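PDB 4XDI: chlamydomonas reinhardtii THB1 from Chlamydomonas reinhardtii, which binds one heme per subunit as a group I truncated hemoglobin and probably binds oxygen, with an inferred thioredoxin peroxidase activity. Local coordinates for residues K22-F27 with R51-F56; T58-G63 with A116-A121; H89-A94 with S120-I125. One frame throughout, in Å; residues are numbered along the deposited sequence.

Contact 1: K22-F27 with R51-F56. With HEM (protoporphyrin IX containing Fe), chain C.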
loop_
_atom_site.group_PDB
_atom_site.type_symbol
_atom_site.label_atom_id
_atom_site.label_comp_id
_atom_site.label_asym_id
_atom_site.label_seq_id
_atom_site.Cartn_x
_atom_site.Cartn_y
_atom_site.Cartn_z
ATOM N N LYS A 22 -9.617 5.152 6.543
ATOM C CA LYS A 22 -9.716 4.260 7.698
ATOM C C LYS A 22 -9.186 2.872 7.360
ATOM O O LYS A 22 -8.493 2.248 8.166
ATOM C CB LYS A 22 -11.161 4.176 8.186
ATOM C CG LYS A 22 -11.741 5.507 8.662
ATOM C CD LYS A 22 -11.113 5.962 9.972
ATOM C CE LYS A 22 -11.867 7.137 10.564
ATOM N NZ LYS A 22 -11.184 7.634 11.782
ATOM N N ALA A 23 -9.500 2.394 6.161
ATOM C CA ALA A 23 -9.011 1.095 5.724
ATOM C C ALA A 23 -7.473 1.076 5.626
ATOM O O ALA A 23 -6.839 0.092 6.019
ATOM C CB ALA A 23 -9.653 0.707 4.376
ATOM N N VAL A 24 -6.877 2.148 5.093
ATOM C CA VAL A 24 -5.407 2.255 5.022
ATOM C C VAL A 24 -4.805 2.376 6.440
ATOM O O VAL A 24 -3.699 1.899 6.688
ATOM C CB VAL A 24 -4.954 3.441 4.143
ATOM C CG1 VAL A 24 -3.405 3.729 4.283
ATOM C CG2 VAL A 24 -5.295 3.156 2.682
ATOM N N ASP A 25 -5.520 3.009 7.361
ATOM C CA ASP A 25 -5.061 3.048 8.762
ATOM C C ASP A 25 -4.940 1.637 9.336
ATOM O O ASP A 25 -3.923 1.276 9.947
ATOM C CB ASP A 25 -6.014 3.850 9.658
ATOM C CG ASP A 25 -5.886 5.351 9.477
ATOM O OD1 ASP A 25 -4.851 5.819 8.951
ATOM O OD2 ASP A 25 -6.830 6.068 9.881
ATOM N N VAL A 26 -6.000 0.850 9.161
ATOM C CA VAL A 26 -6.051 -0.506 9.713
ATOM C C VAL A 26 -4.941 -1.356 9.096
ATOM O O VAL A 26 -4.243 -2.107 9.766
ATOM C CB VAL A 26 -7.409 -1.176 9.446
ATOM C CG1 VAL A 26 -7.350 -2.662 9.846
ATOM C CG2 VAL A 26 -8.548 -0.417 10.183
ATOM N N PHE A 27 -4.802 -1.217 7.791
ATOM C CA PHE A 27 -3.768 -1.882 7.019
ATOM C C PHE A 27 -2.356 -1.528 7.495
ATOM O O PHE A 27 -1.521 -2.416 7.680
ATOM C CB PHE A 27 -3.969 -1.498 5.543
ATOM C CG PHE A 27 -2.799 -1.808 4.617
ATOM C CD1 PHE A 27 -2.248 -3.082 4.540
ATOM C CD2 PHE A 27 -2.329 -0.834 3.746
ATOM C CE1 PHE A 27 -1.232 -3.359 3.630
ATOM C CE2 PHE A 27 -1.300 -1.100 2.825
ATOM C CZ PHE A 27 -0.751 -2.367 2.771
ATOM N N ARG A 51 3.024 10.589 4.984
ATOM C CA ARG A 51 3.219 10.602 3.529
ATOM C C ARG A 51 3.031 9.190 2.968
ATOM O O ARG A 51 2.416 9.013 1.921
ATOM C CB ARG A 51 4.601 11.153 3.140
ATOM C CG ARG A 51 4.786 12.642 3.431
ATOM C CD ARG A 51 6.006 13.229 2.717
ATOM N NE ARG A 51 7.217 12.459 2.977
ATOM C CZ ARG A 51 8.067 12.697 3.979
ATOM N NH1 ARG A 51 7.847 13.696 4.830
ATOM N NH2 ARG A 51 9.153 11.942 4.121
ATOM N N LYS A 52 3.547 8.183 3.669
ATOM C CA LYS A 52 3.419 6.811 3.185
ATOM C C LYS A 52 1.968 6.340 3.149
ATOM O O LYS A 52 1.583 5.620 2.223
ATOM C CB LYS A 52 4.244 5.846 4.027
ATOM C CG LYS A 52 4.319 4.443 3.442
ATOM C CD LYS A 52 5.518 3.680 4.035
ATOM C CE LYS A 52 5.365 2.176 3.934
ATOM N NZ LYS A 52 5.116 1.718 2.540
ATOM N N GLN A 53 1.171 6.717 4.155
ATOM C CA GLN A 53 -0.249 6.385 4.150
ATOM C C GLN A 53 -0.968 7.079 2.985
ATOM O O GLN A 53 -1.835 6.482 2.353
ATOM C CB GLN A 53 -0.922 6.758 5.483
ATOM C CG GLN A 53 -0.529 5.780 6.615
ATOM C CD GLN A 53 -0.926 6.251 7.995
ATOM O OE1 GLN A 53 -1.358 7.386 8.185
ATOM N NE2 GLN A 53 -0.766 5.375 8.975
ATOM N N VAL A 54 -0.618 8.332 2.707
ATOM C CA VAL A 54 -1.229 9.031 1.572
ATOM C C VAL A 54 -0.864 8.319 0.275
ATOM O O VAL A 54 -1.704 8.180 -0.628
ATOM C CB VAL A 54 -0.808 10.508 1.520
ATOM C CG1 VAL A 54 -1.229 11.150 0.202
ATOM C CG2 VAL A 54 -1.423 11.258 2.697
ATOM N N ALA A 55 0.372 7.829 0.194
ATOM C CA ALA A 55 0.804 7.088 -0.991
ATOM C C ALA A 55 -0.006 5.801 -1.149
ATOM O O ALA A 55 -0.476 5.504 -2.243
ATOM C CB ALA A 55 2.320 6.781 -0.921
ATOM N N PHE A 56 -0.180 5.044 -0.060
ATOM C CA PHE A 56 -1.003 3.835 -0.106
ATOM C C PHE A 56 -2.426 4.149 -0.576
ATOM O O PHE A 56 -2.963 3.467 -1.447
ATOM C CB PHE A 56 -1.086 3.159 1.268
ATOM C CG PHE A 56 0.057 2.209 1.577
ATOM C CD1 PHE A 56 0.567 1.354 0.615
ATOM C CD2 PHE A 56 0.577 2.144 2.872
ATOM C CE1 PHE A 56 1.614 0.463 0.924
ATOM C CE2 PHE A 56 1.620 1.247 3.192
ATOM C CZ PHE A 56 2.133 0.408 2.217
HETATM C CHA HEM C . 8.613 4.335 2.160
HETATM C CHB HEM C . 4.897 3.583 -0.877
HETATM C CHC HEM C . 5.477 -1.170 -0.316
HETATM C CHD HEM C . 8.216 -0.319 3.555
HETATM C C1A HEM C . 7.635 4.521 1.212
HETATM C C2A HEM C . 7.375 5.750 0.488
HETATM C C3A HEM C . 6.351 5.538 -0.330
HETATM C C4A HEM C . 5.935 4.162 -0.188
HETATM C CMA HEM C . 5.746 6.581 -1.304
HETATM C CAA HEM C . 8.138 7.088 0.655
HETATM C CBA HEM C . 7.460 7.915 1.748
HETATM C CGA HEM C . 8.025 9.323 1.836
HETATM O O1A HEM C . 7.421 10.242 1.233
HETATM O O2A HEM C . 9.061 9.537 2.528
HETATM C C1B HEM C . 4.696 2.233 -0.989
HETATM C C2B HEM C . 3.680 1.569 -1.771
HETATM C C3B HEM C . 3.857 0.236 -1.601
HETATM C C4B HEM C . 4.971 0.043 -0.694
HETATM C CMB HEM C . 2.599 2.319 -2.621
HETATM C CAB HEM C . 3.074 -0.965 -2.179
HETATM C CBB HEM C . 1.973 -0.837 -2.933
HETATM C C1C HEM C . 6.291 -1.357 0.778
HETATM C C2C HEM C . 6.670 -2.630 1.340
HETATM C C3C HEM C . 7.454 -2.409 2.413
HETATM C C4C HEM C . 7.552 -0.973 2.565
HETATM C CMC HEM C . 6.305 -4.003 0.749
HETATM C CAC HEM C . 8.071 -3.501 3.312
HETATM C CBC HEM C . 9.207 -3.310 4.012
HETATM C C1D HEM C . 8.568 0.996 3.541
HETATM C C2D HEM C . 9.404 1.604 4.561
HETATM C C3D HEM C . 9.524 3.060 4.124
HETATM C C4D HEM C . 8.758 3.181 2.903
HETATM C CMD HEM C . 10.030 0.926 5.796
HETATM C CAD HEM C . 10.309 4.185 4.810
HETATM C CBD HEM C . 11.696 4.168 4.203
HETATM C CGD HEM C . 12.458 5.337 4.778
HETATM O O1D HEM C . 12.748 5.330 5.999
HETATM O O2D HEM C . 12.742 6.273 4.022
HETATM N NA HEM C . 6.746 3.558 0.781
HETATM N NB HEM C . 5.468 1.277 -0.362
HETATM N NC HEM C . 6.852 -0.351 1.542
HETATM N ND HEM C . 8.212 1.949 2.615
HETATM FE FE HEM C . 6.829 1.579 1.141
#
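V24 of segment 22-27 packs against F56 and Q53 of segment 51-56. V24, F56 and Q53 have the most surface buried. The two short helical segments approach to 9.8 Å between axes, with 120° between their directions. No hydrogen bond links them.

The CG1 methyl of V24 does the touching. It lies anti to the backbone N (chi1 169°), and that rotation brings it to F56 CB at 3.8 Å and to Q53 O at 3.7 Å. Q53 CB flanks the same methyl, 4.1 Å from V24 CG1. Further out, the Q53 amide and the D25 carboxylate cross at about a right angle without bonding.

F56 also receives F27 in a T-shaped (edge-to-face) stack. F27 presents its CE2 edge over the centre of the F56 ring. The ring planes stand 61° apart and the centroids 4.8 Å. F27 CE2 lies 3.7 Å from F56 CD2.

The heme lies beyond the second helix. F56 CE1 reaches HEM C3B at 3.4 Å. F56, backed by F27, lies on the K52 side of the porphyrin. K52 NZ binds the heme iron at 2.2 Å, and H76 is the other axial ligand. R51 grips one propionate with two bonds; its NE donates nearly straight to HEM O1A in the guanidinium plane, and its NH2 donates to HEM O2A.

The contact joins helix 17-33 to helix 46-61 in the globin core. Y28 and I31 of the first helix also touch F56. From helix 87-104, V93, L97 and T100 close on F27.

Contact 2: T58-G63 with A116-A121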
loop_
_atom_site.group_PDB
_atom_site.type_symbol
_atom_site.label_atom_id
_atom_site.label_comp_id
_atom_site.label_asym_id
_atom_site.label_seq_id
_atom_site.Cartn_x
_atom_site.Cartn_y
_atom_site.Cartn_z
ATOM N N THR A 58 -3.650 6.672 -2.287
ATOM C CA THR A 58 -3.799 7.173 -3.660
ATOM C C THR A 58 -3.312 6.166 -4.696
ATOM O O THR A 58 -3.920 6.025 -5.776
ATOM C CB THR A 58 -3.066 8.520 -3.845
ATOM O OG1 THR A 58 -1.671 8.379 -3.564
ATOM C CG2 THR A 58 -3.685 9.573 -2.926
ATOM N N TYR A 59 -2.226 5.462 -4.390
ATOM C CA TYR A 59 -1.740 4.429 -5.304
ATOM C C TYR A 59 -2.739 3.292 -5.445
ATOM O O TYR A 59 -3.057 2.857 -6.550
ATOM C CB TYR A 59 -0.405 3.834 -4.836
ATOM C CG TYR A 59 0.175 2.903 -5.877
ATOM C CD1 TYR A 59 -0.185 1.558 -5.921
ATOM C CD2 TYR A 59 1.049 3.379 -6.841
ATOM C CE1 TYR A 59 0.324 0.712 -6.873
ATOM C CE2 TYR A 59 1.568 2.539 -7.813
ATOM C CZ TYR A 59 1.207 1.206 -7.820
ATOM O OH TYR A 59 1.726 0.380 -8.784
ATOM N N VAL A 60 -3.223 2.782 -4.314
ATOM C CA VAL A 60 -4.077 1.602 -4.364
ATOM C C VAL A 60 -5.513 1.953 -4.749
ATOM O O VAL A 60 -6.120 1.254 -5.566
ATOM C CB VAL A 60 -4.066 0.820 -3.000
ATOM C CG1 VAL A 60 -5.073 -0.321 -3.052
ATOM C CG2 VAL A 60 -2.690 0.273 -2.742
ATOM N N PHE A 61 -6.065 3.029 -4.192
ATOM C CA PHE A 61 -7.498 3.319 -4.429
ATOM C C PHE A 61 -7.813 4.540 -5.302
ATOM O O PHE A 61 -8.977 4.755 -5.665
ATOM C CB PHE A 61 -8.205 3.481 -3.084
ATOM C CG PHE A 61 -8.046 2.285 -2.177
ATOM C CD1 PHE A 61 -8.917 1.213 -2.271
ATOM C CD2 PHE A 61 -7.007 2.231 -1.252
ATOM C CE1 PHE A 61 -8.761 0.100 -1.442
ATOM C CE2 PHE A 61 -6.844 1.131 -0.428
ATOM C CZ PHE A 61 -7.736 0.066 -0.516
ATOM N N GLY A 62 -6.803 5.341 -5.639
ATOM C CA GLY A 62 -7.054 6.635 -6.271
ATOM C C GLY A 62 -7.377 6.646 -7.762
ATOM O O GLY A 62 -7.995 7.601 -8.276
ATOM N N GLY A 63 -6.987 5.585 -8.457
ATOM C CA GLY A 63 -7.224 5.497 -9.889
ATOM C C GLY A 63 -6.191 6.224 -10.744
ATOM O O GLY A 63 -5.194 6.752 -10.242
ATOM N N ALA A 116 -5.139 -6.421 -7.218
ATOM C CA ALA A 116 -4.417 -6.329 -8.507
ATOM C C ALA A 116 -3.567 -5.064 -8.559
ATOM O O ALA A 116 -2.426 -5.096 -9.013
ATOM C CB ALA A 116 -5.385 -6.364 -9.686
ATOM N N ILE A 117 -4.108 -3.954 -8.071
ATOM C CA ILE A 117 -3.347 -2.718 -8.057
ATOM C C ILE A 117 -2.124 -2.844 -7.136
ATOM O O ILE A 117 -1.007 -2.498 -7.545
ATOM C CB ILE A 117 -4.220 -1.530 -7.643
ATOM C CG1 ILE A 117 -5.252 -1.253 -8.765
ATOM C CG2 ILE A 117 -3.346 -0.301 -7.434
ATOM C CD1 ILE A 117 -6.421 -0.383 -8.338
ATOM N N VAL A 118 -2.305 -3.384 -5.930
ATOM C CA VAL A 118 -1.132 -3.637 -5.050
ATOM C C VAL A 118 -0.067 -4.448 -5.757
ATOM O O VAL A 118 1.115 -4.101 -5.716
ATOM C CB VAL A 118 -1.534 -4.379 -3.765
ATOM C CG1 VAL A 118 -0.325 -4.614 -2.891
ATOM C CG2 VAL A 118 -2.481 -3.541 -3.040
ATOM N N ALA A 119 -0.490 -5.502 -6.455
ATOM C CA ALA A 119 0.464 -6.364 -7.129
ATOM C C ALA A 119 1.285 -5.582 -8.177
ATOM O O ALA A 119 2.470 -5.876 -8.388
ATOM C CB ALA A 119 -0.242 -7.540 -7.770
ATOM N N SER A 120 0.672 -4.572 -8.798
ATOM C CA SER A 120 1.362 -3.776 -9.833
ATOM C C SER A 120 2.560 -3.000 -9.264
ATOM O O SER A 120 3.443 -2.563 -10.007
ATOM C CB SER A 120 0.387 -2.803 -10.521
ATOM O OG SER A 120 0.061 -1.696 -9.688
ATOM N N ALA A 121 2.595 -2.831 -7.947
ATOM C CA ALA A 121 3.715 -2.139 -7.314
ATOM C C ALA A 121 4.992 -2.966 -7.300
ATOM O O ALA A 121 6.083 -2.393 -7.213
ATOM C CB ALA A 121 3.347 -1.721 -5.879
#
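The backbones of segments 58-63 and 116-121 come nearest at V60 and I117, whose CA atoms are 5.7 Å apart. Both segments run from helix into a turn. The first leaves helical geometry at G63, which has positive phi (82°). In the second, A121 N bonds to V118 O.

Y59 has the most surface covered. Its CG is anti to the backbone N (chi1 -173°), which sends the ring along the end of the other helix. The hydroxyl donates to S120 OG at 2.8 Å. S120 OG in turn donates to I117 O, in the carbonyl plane and on a lone pair; the modelled distance of 2.5 Å is unusually short, and its exact value is doubtful. The serine hydroxyl bridges the tyrosine and I117 O. Both I117 O and S120 OG lie at the edge of the Y59 ring, near its plane. The A121 methyl is 4.0 Å from Y59 CE1.

I117 covers the backbone of the first helix. Its CG2 methyl sits 3.3 Å from Y59 O and also packs on the ring, 3.8 Å from Y59 CE1. Its CD1 reaches V60 O at 3.2 Å, a tight approach of a methyl to a carbonyl oxygen. On the buried side, V60 CG2 meets V118 CG2 at 3.8 Å, methyl to methyl, as the two valines pass at an angle.

The contact joins the ends of helix 46-61 and helix 108-120. Helix 87-104 covers the valines, with L97 touching V60 and V118, and A94 touching V118. L72 of helix 72-83 touches Y59 and A121. Y59 and A121 also touch the heme.

Contact 3: H89-A94 with S120-I125. With HEM (protoporphyrin IX containing Fe), chain C.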
loop_
_atom_site.group_PDB
_atom_site.type_symbol
_atom_site.label_atom_id
_atom_site.label_comp_id
_atom_site.label_asym_id
_atom_site.label_seq_id
_atom_site.Cartn_x
_atom_site.Cartn_y
_atom_site.Cartn_z
ATOM N N HIS A 89 8.892 -9.608 2.120
ATOM C CA HIS A 89 8.252 -8.480 2.779
ATOM C C HIS A 89 7.096 -7.940 1.944
ATOM O O HIS A 89 6.086 -7.497 2.485
ATOM C CB HIS A 89 9.236 -7.371 3.035
ATOM C CG HIS A 89 10.393 -7.792 3.893
ATOM N ND1 HIS A 89 11.688 -7.819 3.428
ATOM C CD2 HIS A 89 10.438 -8.250 5.166
ATOM C CE1 HIS A 89 12.495 -8.235 4.391
ATOM N NE2 HIS A 89 11.762 -8.501 5.463
ATOM N N PHE A 90 7.270 -7.934 0.626
ATOM C CA PHE A 90 6.172 -7.496 -0.244
ATOM C C PHE A 90 4.990 -8.436 -0.090
ATOM O O PHE A 90 3.838 -7.989 0.019
ATOM C CB PHE A 90 6.627 -7.424 -1.724
ATOM C CG PHE A 90 5.603 -6.771 -2.618
ATOM C CD1 PHE A 90 4.563 -7.511 -3.143
ATOM C CD2 PHE A 90 5.654 -5.414 -2.879
ATOM C CE1 PHE A 90 3.572 -6.920 -3.945
ATOM C CE2 PHE A 90 4.680 -4.815 -3.685
ATOM C CZ PHE A 90 3.640 -5.577 -4.207
ATOM N N ASP A 91 5.258 -9.741 -0.094
ATOM C CA ASP A 91 4.173 -10.724 0.066
ATOM C C ASP A 91 3.412 -10.507 1.367
ATOM O O ASP A 91 2.190 -10.638 1.409
ATOM C CB ASP A 91 4.721 -12.155 0.025
ATOM C CG ASP A 91 5.225 -12.548 -1.359
ATOM O OD1 ASP A 91 5.098 -11.723 -2.287
ATOM O OD2 ASP A 91 5.746 -13.674 -1.510
ATOM N N LEU A 92 4.147 -10.186 2.437
ATOM C CA LEU A 92 3.532 -9.961 3.739
ATOM C C LEU A 92 2.639 -8.722 3.691
ATOM O O LEU A 92 1.539 -8.707 4.243
ATOM C CB LEU A 92 4.615 -9.790 4.824
ATOM C CG LEU A 92 5.448 -11.034 5.159
ATOM C CD1 LEU A 92 6.509 -10.672 6.223
ATOM C CD2 LEU A 92 4.523 -12.186 5.700
ATOM N N VAL A 93 3.137 -7.668 3.051
ATOM C CA VAL A 93 2.398 -6.410 2.990
ATOM C C VAL A 93 1.146 -6.582 2.119
ATOM O O VAL A 93 0.046 -6.163 2.502
ATOM C CB VAL A 93 3.281 -5.264 2.451
ATOM C CG1 VAL A 93 2.440 -4.039 2.134
ATOM C CG2 VAL A 93 4.356 -4.903 3.511
ATOM N N ALA A 94 1.303 -7.240 0.980
ATOM C CA ALA A 94 0.127 -7.508 0.131
ATOM C C ALA A 94 -0.918 -8.297 0.938
ATOM O O ALA A 94 -2.111 -7.983 0.907
ATOM C CB ALA A 94 0.516 -8.265 -1.123
ATOM N N SER A 120 0.672 -4.572 -8.798
ATOM C CA SER A 120 1.362 -3.776 -9.833
ATOM C C SER A 120 2.560 -3.000 -9.264
ATOM O O SER A 120 3.443 -2.563 -10.007
ATOM C CB SER A 120 0.387 -2.803 -10.521
ATOM O OG SER A 120 0.061 -1.696 -9.688
ATOM N N ALA A 121 2.595 -2.831 -7.947
ATOM C CA ALA A 121 3.715 -2.139 -7.314
ATOM C C ALA A 121 4.992 -2.966 -7.300
ATOM O O ALA A 121 6.083 -2.393 -7.213
ATOM C CB ALA A 121 3.347 -1.721 -5.879
ATOM N N ARG A 122 4.878 -4.295 -7.390
ATOM C CA ARG A 122 6.060 -5.149 -7.180
ATOM C C ARG A 122 7.207 -4.825 -8.160
ATOM O O ARG A 122 8.331 -4.597 -7.713
ATOM C CB ARG A 122 5.718 -6.648 -7.277
ATOM C CG ARG A 122 6.892 -7.546 -6.801
ATOM C CD ARG A 122 6.661 -9.014 -7.116
ATOM N NE ARG A 122 5.484 -9.568 -6.439
ATOM C CZ ARG A 122 5.508 -10.120 -5.228
ATOM N NH1 ARG A 122 6.647 -10.162 -4.544
ATOM N NH2 ARG A 122 4.398 -10.619 -4.687
ATOM N N PRO A 123 6.922 -4.790 -9.482
ATOM C CA PRO A 123 8.026 -4.438 -10.398
ATOM C C PRO A 123 8.482 -2.984 -10.256
ATOM O O PRO A 123 9.584 -2.661 -10.676
ATOM C CB PRO A 123 7.430 -4.692 -11.797
ATOM C CG PRO A 123 5.937 -4.664 -11.602
ATOM C CD PRO A 123 5.702 -5.188 -10.216
ATOM N N LEU A 124 7.663 -2.115 -9.670
ATOM C CA LEU A 124 8.083 -0.731 -9.520
ATOM C C LEU A 124 9.111 -0.633 -8.389
ATOM O O LEU A 124 9.981 0.227 -8.397
ATOM C CB LEU A 124 6.894 0.184 -9.249
ATOM C CG LEU A 124 5.897 0.329 -10.418
ATOM C CD1 LEU A 124 4.798 1.327 -10.055
ATOM C CD2 LEU A 124 6.585 0.734 -11.705
ATOM N N ILE A 125 8.989 -1.536 -7.421
ATOM C CA ILE A 125 9.874 -1.531 -6.267
ATOM C C ILE A 125 11.110 -2.378 -6.535
ATOM O O ILE A 125 12.237 -1.971 -6.241
ATOM C CB ILE A 125 9.131 -2.046 -5.018
ATOM C CG1 ILE A 125 7.969 -1.101 -4.664
ATOM C CG2 ILE A 125 10.123 -2.223 -3.818
ATOM C CD1 ILE A 125 6.992 -1.621 -3.551
HETATM C CHA HEM C . 8.613 4.335 2.160
HETATM C CHB HEM C . 4.897 3.583 -0.877
HETATM C CHC HEM C . 5.477 -1.170 -0.316
HETATM C CHD HEM C . 8.216 -0.319 3.555
HETATM C C1A HEM C . 7.635 4.521 1.212
HETATM C C2A HEM C . 7.375 5.750 0.488
HETATM C C3A HEM C . 6.351 5.538 -0.330
HETATM C C4A HEM C . 5.935 4.162 -0.188
HETATM C CMA HEM C . 5.746 6.581 -1.304
HETATM C CAA HEM C . 8.138 7.088 0.655
HETATM C CBA HEM C . 7.460 7.915 1.748
HETATM C CGA HEM C . 8.025 9.323 1.836
HETATM O O1A HEM C . 7.421 10.242 1.233
HETATM O O2A HEM C . 9.061 9.537 2.528
HETATM C C1B HEM C . 4.696 2.233 -0.989
HETATM C C2B HEM C . 3.680 1.569 -1.771
HETATM C C3B HEM C . 3.857 0.236 -1.601
HETATM C C4B HEM C . 4.971 0.043 -0.694
HETATM C CMB HEM C . 2.599 2.319 -2.621
HETATM C CAB HEM C . 3.074 -0.965 -2.179
HETATM C CBB HEM C . 1.973 -0.837 -2.933
HETATM C C1C HEM C . 6.291 -1.357 0.778
HETATM C C2C HEM C . 6.670 -2.630 1.340
HETATM C C3C HEM C . 7.454 -2.409 2.413
HETATM C C4C HEM C . 7.552 -0.973 2.565
HETATM C CMC HEM C . 6.305 -4.003 0.749
HETATM C CAC HEM C . 8.071 -3.501 3.312
HETATM C CBC HEM C . 9.207 -3.310 4.012
HETATM C C1D HEM C . 8.568 0.996 3.541
HETATM C C2D HEM C . 9.404 1.604 4.561
HETATM C C3D HEM C . 9.524 3.060 4.124
HETATM C C4D HEM C . 8.758 3.181 2.903
HETATM C CMD HEM C . 10.030 0.926 5.796
HETATM C CAD HEM C . 10.309 4.185 4.810
HETATM C CBD HEM C . 11.696 4.168 4.203
HETATM C CGD HEM C . 12.458 5.337 4.778
HETATM O O1D HEM C . 12.748 5.330 5.999
HETATM O O2D HEM C . 12.742 6.273 4.022
HETATM N NA HEM C . 6.746 3.558 0.781
HETATM N NB HEM C . 5.468 1.277 -0.362
HETATM N NC HEM C . 6.852 -0.351 1.542
HETATM N ND HEM C . 8.212 1.949 2.615
HETATM FE FE HEM C . 6.829 1.579 1.141
#
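F90 and R122 mark the closest backbone approach, 7.3 Å between CA atoms, where helix 87-104 passes segment 120-125. R122 lies along one face and the CD1 rim of F90. R122 CB stands over the face, a CH-pi contact at 4.0 Å to the centroid. The bend at chi3 (-62°) sets the guanidinium beside the CD1 rim. There F90 CD1 sits over the guanidinium centre, 3.5 Å from R122 CZ; the two planes are 52° apart, not stacked flat. At the ring edge, I125 CD1 lies in plane, 3.9 Å from F90 CE2.

The same guanidinium pairs with D91 in a salt bridge. R122 NH2 donates to D91 OD1 at 2.7 Å, in the guanidinium plane. R122 NH1 adds a weak bond to that oxygen and also bonds H87 ND1.

Beyond F90 lies the heme. I125 CD1 is 3.6 Å from HEM CHC and touches H76, the iron ligand. I125 lies on the H76 side of the heme, while V93 packs at its edge from the K52 side.

D91 is exposed, so the charged pair lies at the surface. The salt bridge, with the H87 bond to NH1, probably fixes the guanidinium beside F90, whose other neighbours are apolar.

Contacts 1 and 3 are mainly buried and both touch the heme. Contact 2 is partly buried and lies between them. Contacts 1 and 2 share helix 46-61 and meet where V24 packs on F61. Contacts 2 and 3 share S120 and A121 at the turn between helix 108-120 and helix 122-126, and F90 CZ approaches V118 O. F27 and V93 join contacts 1 and 3. The chemistry changes with place. Contact 1 is held by apolar and aromatic packing, with no hydrogen bond between the segments. Contact 2 adds a tyrosine-serine hydrogen bond, and contact 3 a salt bridge with exposed D91. Contact 1 backs the lysine side of the iron, and contact 3 reaches the histidine side through I125.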